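Local coordinates for CBS domain-containing protein (Pyrococcus horikoshii, PDB 2YZQ), which is of unknown function but carries four CBS motifs and binds S-adenosylmethionine, consistent with a ligand-sensing role, at residues L79-R92 with G266-V278. Numbering follows the deposited sequence.
Sequences LKKAAKLMLEYDYR and GLIRDFDLLKVLV
The ring of Phe271 points toward the backbone of Met86 to Tyr91, rim first: the carbonyl oxygens of Met86 and Tyr91 both lie at the ring edge, close to its plane, Met86 O being 3.2 Å from Phe271 CZ. Leu87 CD2 reaches Phe271 CE2 obliquely at 3.6 Å, the two side chains running past each other in opposite directions. Phe271 CB sits over the centre of one face of the Arg269 guanidinium, which has Asp272 OD1 and a water at its edge, in plane. A second flat pair is Arg92 and Asp270. Both oxygens lie in the guanidinium plane, and the end-on grip is nearly straight (172° at Arg92 NH2). Arg92 NH2 to Asp270 OD2 is 2.7 Å and Arg92 NH1 to Asp270 OD1 3.1 Å. Each oxygen is met on its syn side, although the two planes are 28° apart. A bend at chi3 (61°) turns the Arg92 chain toward this carboxylate.

The segments belong to the second and fourth CBS motifs, so the contact joins the two halves of the chain; Asp270 also touches Val109 and Ile113 of helix 109-117. Further along, Ala83 CB packs 3.8 Å from Leu277 CD1, and Leu274 CD1 meets Met86 CB at 3.9 Å. At the periphery that water accepts from Arg269 NH1 and donates to Asp90 OD1, linking opposite charges.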
loop_
_atom_site.group_PDB
_atom_site.type_symbol
_atom_site.label_atom_id
_atom_site.label_comp_id
_atom_site.label_asym_id
_atom_site.label_seq_id
_atom_site.Cartn_x
_atom_site.Cartn_y
_atom_site.Cartn_z
ATOM N N LEU A 79 2.022 -6.898 -16.478
ATOM C CA LEU A 79 1.766 -6.385 -15.138
ATOM C C LEU A 79 1.342 -7.562 -14.274
ATOM O O LEU A 79 1.556 -7.566 -13.063
ATOM C CB LEU A 79 0.655 -5.332 -15.150
ATOM C CG LEU A 79 1.018 -3.946 -15.677
ATOM C CD1 LEU A 79 -0.207 -3.047 -15.612
ATOM C CD2 LEU A 79 2.152 -3.360 -14.847
ATOM N N LYS A 80 0.741 -8.562 -14.909
ATOM C CA LYS A 80 0.298 -9.752 -14.195
ATOM C C LYS A 80 1.484 -10.428 -13.524
ATOM O O LYS A 80 1.399 -10.848 -12.373
ATOM C CB LYS A 80 -0.374 -10.738 -15.154
ATOM C CG LYS A 80 -0.754 -12.062 -14.500
ATOM C CD LYS A 80 -1.464 -12.991 -15.471
ATOM C CE LYS A 80 -1.884 -14.283 -14.785
ATOM N NZ LYS A 80 -2.663 -15.166 -15.698
ATOM N N LYS A 81 2.595 -10.533 -14.246
ATOM C CA LYS A 81 3.790 -11.163 -13.695
ATOM C C LYS A 81 4.319 -10.393 -12.488
ATOM O O LYS A 81 4.689 -10.990 -11.480
ATOM C CB LYS A 81 4.876 -11.264 -14.768
ATOM C CG LYS A 81 6.149 -11.951 -14.299
ATOM C CD LYS A 81 7.121 -12.158 -15.448
ATOM C CE LYS A 81 8.415 -12.783 -14.959
ATOM N NZ LYS A 81 8.172 -14.065 -14.241
ATOM N N ALA A 82 4.357 -9.067 -12.595
ATOM C CA ALA A 82 4.841 -8.226 -11.509
ATOM C C ALA A 82 3.903 -8.307 -10.308
ATOM O O ALA A 82 4.347 -8.330 -9.160
ATOM C CB ALA A 82 4.970 -6.777 -11.982
ATOM N N ALA A 83 2.602 -8.354 -10.576
ATOM C CA ALA A 83 1.623 -8.438 -9.498
ATOM C C ALA A 83 1.793 -9.754 -8.737
ATOM O O ALA A 83 1.736 -9.778 -7.506
ATOM C CB ALA A 83 0.206 -8.331 -10.058
ATOM N N LYS A 84 2.003 -10.841 -9.475
ATOM C CA LYS A 84 2.187 -12.157 -8.868
ATOM C C LYS A 84 3.394 -12.172 -7.935
ATOM O O LYS A 84 3.355 -12.774 -6.864
ATOM C CB LYS A 84 2.367 -13.225 -9.950
ATOM C CG LYS A 84 1.086 -13.605 -10.676
ATOM C CD LYS A 84 1.350 -14.625 -11.778
ATOM C CE LYS A 84 2.022 -15.880 -11.238
ATOM N NZ LYS A 84 1.197 -16.563 -10.200
ATOM N N LEU A 85 4.471 -11.512 -8.344
ATOM C CA LEU A 85 5.670 -11.459 -7.522
ATOM C C LEU A 85 5.428 -10.640 -6.261
ATOM O O LEU A 85 5.881 -11.006 -5.178
ATOM C CB LEU A 85 6.838 -10.866 -8.317
ATOM C CG LEU A 85 7.458 -11.793 -9.366
ATOM C CD1 LEU A 85 8.462 -11.028 -10.216
ATOM C CD2 LEU A 85 8.132 -12.961 -8.669
ATOM N N MET A 86 4.708 -9.533 -6.397
ATOM C CA MET A 86 4.418 -8.691 -5.243
ATOM C C MET A 86 3.614 -9.479 -4.215
ATOM O O MET A 86 3.867 -9.383 -3.016
ATOM C CB MET A 86 3.631 -7.456 -5.668
ATOM C CG MET A 86 4.412 -6.513 -6.563
ATOM S SD MET A 86 3.399 -5.101 -7.038
ATOM C CE MET A 86 4.605 -4.080 -7.895
ATOM N N LEU A 87 2.647 -10.253 -4.698
ATOM C CA LEU A 87 1.801 -11.059 -3.823
ATOM C C LEU A 87 2.586 -12.212 -3.206
ATOM O O LEU A 87 2.345 -12.595 -2.062
ATOM C CB LEU A 87 0.607 -11.608 -4.606
ATOM C CG LEU A 87 -0.420 -10.573 -5.074
ATOM C CD1 LEU A 87 -1.381 -11.203 -6.074
ATOM C CD2 LEU A 87 -1.165 -10.022 -3.869
ATOM N N GLU A 88 3.527 -12.756 -3.969
ATOM C CA GLU A 88 4.347 -13.870 -3.502
ATOM C C GLU A 88 5.301 -13.486 -2.374
ATOM O O GLU A 88 5.469 -14.237 -1.412
ATOM C CB GLU A 88 5.146 -14.453 -4.673
ATOM C CG GLU A 88 6.185 -15.488 -4.267
ATOM C CD GLU A 88 6.935 -16.057 -5.454
ATOM O OE1 GLU A 88 7.448 -15.263 -6.270
ATOM O OE2 GLU A 88 7.018 -17.299 -5.570
ATOM N N TYR A 89 5.924 -12.319 -2.489
ATOM C CA TYR A 89 6.869 -11.867 -1.475
ATOM C C TYR A 89 6.243 -10.878 -0.502
ATOM O O TYR A 89 6.916 -10.377 0.398
ATOM C CB TYR A 89 8.085 -11.224 -2.146
ATOM C CG TYR A 89 8.719 -12.095 -3.205
ATOM C CD1 TYR A 89 9.189 -13.372 -2.896
ATOM C CD2 TYR A 89 8.838 -11.651 -4.519
ATOM C CE1 TYR A 89 9.757 -14.185 -3.873
ATOM C CE2 TYR A 89 9.405 -12.455 -5.503
ATOM C CZ TYR A 89 9.862 -13.720 -5.174
ATOM O OH TYR A 89 10.426 -14.516 -6.144
ATOM N N ASP A 90 4.952 -10.611 -0.675
ATOM C CA ASP A 90 4.250 -9.661 0.178
ATOM C C ASP A 90 5.101 -8.400 0.267
ATOM O O ASP A 90 5.343 -7.864 1.347
ATOM C CB ASP A 90 4.016 -10.257 1.570
ATOM C CG ASP A 90 3.156 -9.368 2.452
ATOM O OD1 ASP A 90 2.152 -8.819 1.949
ATOM O OD2 ASP A 90 3.476 -9.226 3.652
ATOM N N TYR A 91 5.563 -7.942 -0.894
ATOM C CA TYR A 91 6.396 -6.750 -0.986
ATOM C C TYR A 91 5.685 -5.772 -1.921
ATOM O O TYR A 91 5.091 -6.182 -2.916
ATOM C CB TYR A 91 7.780 -7.129 -1.522
ATOM C CG TYR A 91 8.850 -6.098 -1.254
ATOM C CD1 TYR A 91 9.157 -5.698 0.047
ATOM C CD2 TYR A 91 9.560 -5.518 -2.303
ATOM C CE1 TYR A 91 10.143 -4.743 0.294
ATOM C CE2 TYR A 91 10.543 -4.568 -2.069
ATOM C CZ TYR A 91 10.830 -4.182 -0.772
ATOM O OH TYR A 91 11.799 -3.232 -0.550
ATOM N N ARG A 92 5.755 -4.484 -1.599
ATOM C CA ARG A 92 5.054 -3.456 -2.367
ATOM C C ARG A 92 5.730 -2.878 -3.602
ATOM O O ARG A 92 5.264 -1.883 -4.154
ATOM C CB ARG A 92 4.658 -2.314 -1.430
ATOM C CG ARG A 92 3.702 -2.739 -0.319
ATOM C CD ARG A 92 3.427 -1.590 0.643
ATOM N NE ARG A 92 2.807 -0.445 -0.019
ATOM C CZ ARG A 92 1.540 -0.402 -0.419
ATOM N NH1 ARG A 92 0.739 -1.447 -0.225
ATOM N NH2 ARG A 92 1.074 0.686 -1.019
ATOM N N GLY A 266 -15.522 -5.542 5.688
ATOM C CA GLY A 266 -14.257 -5.876 5.059
ATOM C C GLY A 266 -13.381 -4.670 4.797
ATOM O O GLY A 266 -13.657 -3.570 5.272
ATOM N N LEU A 267 -12.323 -4.879 4.022
ATOM C CA LEU A 267 -11.395 -3.807 3.701
ATOM C C LEU A 267 -10.790 -4.081 2.336
ATOM O O LEU A 267 -10.388 -5.209 2.055
ATOM C CB LEU A 267 -10.275 -3.763 4.749
ATOM C CG LEU A 267 -9.212 -2.666 4.611
ATOM C CD1 LEU A 267 -9.837 -1.320 4.961
ATOM C CD2 LEU A 267 -8.034 -2.959 5.530
ATOM N N ILE A 268 -10.762 -3.075 1.469
ATOM C CA ILE A 268 -10.133 -3.269 0.169
ATOM C C ILE A 268 -8.851 -2.433 0.169
ATOM O O ILE A 268 -8.896 -1.205 0.213
ATOM C CB ILE A 268 -11.072 -2.880 -1.020
ATOM C CG1 ILE A 268 -10.364 -3.170 -2.348
ATOM C CG2 ILE A 268 -11.507 -1.414 -0.933
ATOM C CD1 ILE A 268 -10.127 -4.651 -2.602
ATOM N N ARG A 269 -7.712 -3.123 0.171
ATOM C CA ARG A 269 -6.397 -2.485 0.182
ATOM C C ARG A 269 -5.901 -2.418 -1.250
ATOM O O ARG A 269 -6.373 -3.166 -2.111
ATOM C CB ARG A 269 -5.394 -3.321 0.991
ATOM C CG ARG A 269 -5.804 -3.625 2.440
ATOM C CD ARG A 269 -4.805 -4.608 3.045
ATOM N NE ARG A 269 -4.850 -5.878 2.327
ATOM C CZ ARG A 269 -3.862 -6.766 2.302
ATOM N NH1 ARG A 269 -2.733 -6.536 2.958
ATOM N NH2 ARG A 269 -4.005 -7.891 1.610
ATOM N N ASP A 270 -4.948 -1.529 -1.509
ATOM C CA ASP A 270 -4.395 -1.431 -2.850
ATOM C C ASP A 270 -3.785 -2.781 -3.218
ATOM O O ASP A 270 -3.890 -3.237 -4.356
ATOM C CB ASP A 270 -3.337 -0.305 -2.937
ATOM C CG ASP A 270 -2.316 -0.324 -1.793
ATOM O OD1 ASP A 270 -2.214 -1.322 -1.050
ATOM O OD2 ASP A 270 -1.578 0.682 -1.648
ATOM N N PHE A 271 -3.181 -3.430 -2.231
ATOM C CA PHE A 271 -2.544 -4.726 -2.419
ATOM C C PHE A 271 -3.552 -5.788 -2.860
ATOM O O PHE A 271 -3.209 -6.719 -3.588
ATOM C CB PHE A 271 -1.876 -5.164 -1.110
ATOM C CG PHE A 271 -0.711 -6.096 -1.300
ATOM C CD1 PHE A 271 0.483 -5.631 -1.844
ATOM C CD2 PHE A 271 -0.802 -7.434 -0.932
ATOM C CE1 PHE A 271 1.573 -6.484 -2.018
ATOM C CE2 PHE A 271 0.284 -8.301 -1.102
ATOM C CZ PHE A 271 1.474 -7.820 -1.648
ATOM N N ASP A 272 -4.799 -5.645 -2.421
ATOM C CA ASP A 272 -5.834 -6.610 -2.776
ATOM C C ASP A 272 -6.232 -6.485 -4.238
ATOM O O ASP A 272 -6.670 -7.453 -4.859
ATOM C CB ASP A 272 -7.070 -6.423 -1.890
ATOM C CG ASP A 272 -6.798 -6.762 -0.440
ATOM O OD1 ASP A 272 -6.250 -7.852 -0.190
ATOM O OD2 ASP A 272 -7.133 -5.948 0.448
ATOM N N LEU A 273 -6.090 -5.284 -4.783
ATOM C CA LEU A 273 -6.441 -5.053 -6.176
ATOM C C LEU A 273 -5.483 -5.777 -7.121
ATOM O O LEU A 273 -5.831 -6.056 -8.266
ATOM C CB LEU A 273 -6.462 -3.548 -6.460
ATOM C CG LEU A 273 -7.577 -2.805 -5.713
ATOM C CD1 LEU A 273 -7.514 -1.317 -6.027
ATOM C CD2 LEU A 273 -8.931 -3.374 -6.115
ATOM N N LEU A 274 -4.288 -6.104 -6.634
ATOM C CA LEU A 274 -3.306 -6.812 -7.455
ATOM C C LEU A 274 -3.852 -8.175 -7.874
ATOM O O LEU A 274 -3.506 -8.700 -8.929
ATOM C CB LEU A 274 -2.002 -7.010 -6.681
ATOM C CG LEU A 274 -1.243 -5.753 -6.249
ATOM C CD1 LEU A 274 -0.037 -6.154 -5.426
ATOM C CD2 LEU A 274 -0.814 -4.953 -7.474
ATOM N N LYS A 275 -4.719 -8.742 -7.044
ATOM C CA LYS A 275 -5.294 -10.048 -7.334
ATOM C C LYS A 275 -6.143 -10.036 -8.602
ATOM O O LYS A 275 -6.373 -11.078 -9.222
ATOM C CB LYS A 275 -6.125 -10.518 -6.140
ATOM C CG LYS A 275 -5.324 -10.568 -4.844
ATOM C CD LYS A 275 -6.150 -11.115 -3.697
ATOM C CE LYS A 275 -7.343 -10.224 -3.389
ATOM N NZ LYS A 275 -8.203 -10.856 -2.347
ATOM N N VAL A 276 -6.617 -8.854 -8.983
ATOM C CA VAL A 276 -7.425 -8.715 -10.183
ATOM C C VAL A 276 -6.587 -9.051 -11.419
ATOM O O VAL A 276 -7.096 -9.605 -12.394
ATOM C CB VAL A 276 -7.963 -7.278 -10.321
ATOM C CG1 VAL A 276 -8.733 -7.127 -11.625
ATOM C CG2 VAL A 276 -8.846 -6.945 -9.128
ATOM N N LEU A 277 -5.303 -8.714 -11.367
ATOM C CA LEU A 277 -4.392 -8.968 -12.479
ATOM C C LEU A 277 -4.052 -10.444 -12.667
ATOM O O LEU A 277 -3.557 -10.840 -13.719
ATOM C CB LEU A 277 -3.101 -8.168 -12.293
ATOM C CG LEU A 277 -3.207 -6.667 -12.563
ATOM C CD1 LEU A 277 -1.968 -5.951 -12.049
ATOM C CD2 LEU A 277 -3.381 -6.439 -14.057
ATOM N N VAL A 278 -4.312 -11.253 -11.647
ATOM C CA VAL A 278 -4.029 -12.681 -11.728
ATOM C C VAL A 278 -5.154 -13.399 -12.466
ATOM O O VAL A 278 -4.865 -14.035 -13.502
ATOM C CB VAL A 278 -3.873 -13.304 -10.325
ATOM C CG1 VAL A 278 -3.594 -14.797 -10.448
ATOM C CG2 VAL A 278 -2.746 -12.613 -9.576
HETATM O O HOH W 1 -0.128 -8.047 3.006
#